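Local structure of Epf (Streptococcus pyogenes, 4ES8) at residues G223-N229 with F309-P315. The protein probably acts as a cell-surface adhesin of Streptococcus pyogenes, attaching to host cells through an N-terminal domain that contains a carbohydrate-binding module. Residues are numbered along the deposited sequence; the frame is centred on the assembly and turned at random.
Sequences GVAYVGN and FEVGIDP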
loop_
_atom_site.group_PDB
_atom_site.type_symbol
_atom_site.label_atom_id
_atom_site.label_comp_id
_atom_site.label_asym_id
_atom_site.label_seq_id
_atom_site.Cartn_x
_atom_site.Cartn_y
_atom_site.Cartn_z
ATOM N N GLY A 223 -30.372 3.620 2.579
ATOM C CA GLY A 223 -30.489 3.695 4.022
ATOM C C GLY A 223 -31.888 3.293 4.425
ATOM O O GLY A 223 -32.845 3.618 3.711
ATOM N N VAL A 224 -32.013 2.548 5.536
ATOM C CA VAL A 224 -33.327 2.129 6.040
ATOM C C VAL A 224 -33.445 2.576 7.489
ATOM O O VAL A 224 -32.641 2.182 8.339
ATOM C CB VAL A 224 -33.559 0.601 5.873
ATOM C CG1 VAL A 224 -34.828 0.143 6.601
ATOM C CG2 VAL A 224 -33.616 0.211 4.396
ATOM N N ALA A 225 -34.437 3.445 7.757
ATOM C CA ALA A 225 -34.737 3.957 9.079
ATOM C C ALA A 225 -36.235 4.105 9.206
ATOM O O ALA A 225 -36.879 4.590 8.273
ATOM C CB ALA A 225 -34.056 5.304 9.301
ATOM N N TYR A 226 -36.774 3.690 10.349
ATOM C CA TYR A 226 -38.208 3.811 10.620
ATOM C C TYR A 226 -38.421 4.582 11.908
ATOM O O TYR A 226 -37.649 4.433 12.859
ATOM C CB TYR A 226 -38.874 2.414 10.704
ATOM C CG TYR A 226 -38.624 1.515 9.508
ATOM C CD1 TYR A 226 -38.950 1.927 8.219
ATOM C CD2 TYR A 226 -38.124 0.226 9.673
ATOM C CE1 TYR A 226 -38.744 1.095 7.119
ATOM C CE2 TYR A 226 -37.935 -0.625 8.582
ATOM C CZ TYR A 226 -38.252 -0.187 7.308
ATOM O OH TYR A 226 -38.046 -1.013 6.231
ATOM N N VAL A 227 -39.479 5.419 11.949
ATOM C CA VAL A 227 -39.833 6.206 13.148
ATOM C C VAL A 227 -39.955 5.278 14.390
ATOM O O VAL A 227 -40.487 4.176 14.275
ATOM C CB VAL A 227 -41.142 7.015 12.924
ATOM C CG1 VAL A 227 -40.888 8.231 12.046
ATOM C CG2 VAL A 227 -42.247 6.145 12.315
ATOM N N GLY A 228 -39.388 5.703 15.517
ATOM C CA GLY A 228 -39.408 4.948 16.770
ATOM C C GLY A 228 -38.564 3.684 16.832
ATOM O O GLY A 228 -38.585 2.984 17.852
ATOM N N ASN A 229 -37.787 3.396 15.759
ATOM C CA ASN A 229 -36.935 2.214 15.661
ATOM C C ASN A 229 -35.458 2.607 15.822
ATOM O O ASN A 229 -34.962 3.483 15.104
ATOM C CB ASN A 229 -37.186 1.500 14.334
ATOM C CG ASN A 229 -36.632 0.087 14.258
ATOM O OD1 ASN A 229 -35.529 -0.209 14.727
ATOM N ND2 ASN A 229 -37.376 -0.810 13.632
ATOM N N PHE A 309 -31.180 10.145 2.772
ATOM C CA PHE A 309 -32.236 9.169 2.604
ATOM C C PHE A 309 -33.352 9.537 3.555
ATOM O O PHE A 309 -33.106 10.173 4.587
ATOM C CB PHE A 309 -31.755 7.709 2.805
ATOM C CG PHE A 309 -31.416 7.320 4.224
ATOM C CD1 PHE A 309 -30.159 7.602 4.760
ATOM C CD2 PHE A 309 -32.339 6.645 5.022
ATOM C CE1 PHE A 309 -29.848 7.247 6.079
ATOM C CE2 PHE A 309 -32.011 6.252 6.327
ATOM C CZ PHE A 309 -30.771 6.557 6.850
ATOM N N GLU A 310 -34.576 9.122 3.216
ATOM C CA GLU A 310 -35.720 9.421 4.069
ATOM C C GLU A 310 -36.027 8.340 5.065
ATOM O O GLU A 310 -35.966 7.155 4.746
ATOM C CB GLU A 310 -36.974 9.625 3.212
ATOM C CG GLU A 310 -37.043 10.993 2.549
ATOM C CD GLU A 310 -38.301 11.246 1.737
ATOM O OE1 GLU A 310 -39.290 10.491 1.899
ATOM O OE2 GLU A 310 -38.305 12.221 0.950
ATOM N N VAL A 311 -36.474 8.763 6.247
ATOM C CA VAL A 311 -37.068 7.890 7.261
ATOM C C VAL A 311 -38.421 7.460 6.676
ATOM O O VAL A 311 -39.105 8.272 6.057
ATOM C CB VAL A 311 -37.245 8.636 8.617
ATOM C CG1 VAL A 311 -38.025 7.800 9.639
ATOM C CG2 VAL A 311 -35.920 9.092 9.204
ATOM N N GLY A 312 -38.802 6.217 6.862
ATOM C CA GLY A 312 -40.102 5.772 6.373
ATOM C C GLY A 312 -40.953 5.182 7.475
ATOM O O GLY A 312 -40.631 5.297 8.660
ATOM N N ILE A 313 -42.080 4.603 7.073
ATOM C CA ILE A 313 -43.010 3.864 7.926
ATOM C C ILE A 313 -42.684 2.391 7.679
ATOM O O ILE A 313 -42.617 1.983 6.519
ATOM C CB ILE A 313 -44.501 4.235 7.610
ATOM C CG1 ILE A 313 -44.799 5.756 7.800
ATOM C CG2 ILE A 313 -45.504 3.343 8.374
ATOM C CD1 ILE A 313 -44.610 6.364 9.265
ATOM N N ASP A 314 -42.429 1.619 8.749
ATOM C CA ASP A 314 -42.090 0.194 8.676
ATOM C C ASP A 314 -43.153 -0.567 7.849
ATOM O O ASP A 314 -44.318 -0.601 8.257
ATOM C CB ASP A 314 -41.954 -0.400 10.091
ATOM C CG ASP A 314 -41.305 -1.774 10.164
ATOM O OD1 ASP A 314 -41.417 -2.545 9.179
ATOM O OD2 ASP A 314 -40.732 -2.098 11.222
ATOM N N PRO A 315 -42.783 -1.146 6.673
ATOM C CA PRO A 315 -43.792 -1.827 5.837
ATOM C C PRO A 315 -44.279 -3.170 6.405
ATOM O O PRO A 315 -45.035 -3.860 5.710
ATOM C CB PRO A 315 -43.076 -2.014 4.495
ATOM C CG PRO A 315 -41.639 -2.087 4.845
ATOM C CD PRO A 315 -41.451 -1.174 6.027
HETATM O O HOH W 1 -35.625 4.497 5.233
HETATM O O HOH W 2 -40.299 -0.460 13.191
#
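Y226 and G312 form a single parallel beta bridge between the continuations of strands 219-224 and 307-310, the first and last strands of the fibronectin-like beta-sandwich domain, which belong to different sheets. G312 N donates to A225 O at 2.9 Å, nearly straight and in the carbonyl plane; the return bond, V227 N to G312 O at 3.5 Å, is weak.

Y226 supplies a broad flat surface for the chain beyond the bridge. Its CB lies 3.9 Å from G312 O, and CG, anti to the carbonyl carbon (chi1 -53°), starts a ring that lies against D314. CD1 meets D314 N, and D314 CA sits over the face in a CH-pi contact, 3.7 Å from the centroid. On that same face, CD2 and CE2 lie against the D314 carboxylate, stacked with its plane 15° from the ring's. CE1 and CZ reach P315 CD, and OH ends 3.4 Å from that same carbon.

Small residues suit the other end: G223, lacking a side chain, brings CA 3.6 Å from the centroid of the F309 ring, while A225 CB meets its edge and both A225 and F309 pack on L291. G228 accepts the positive phi of the type II turn Y226-N229. On the facing segment, D314 OD1 takes the K316 N-H; N229 OD1 takes the N231 N-H, while a water joins N229 ND2, at 3.0 Å, to D314 OD2.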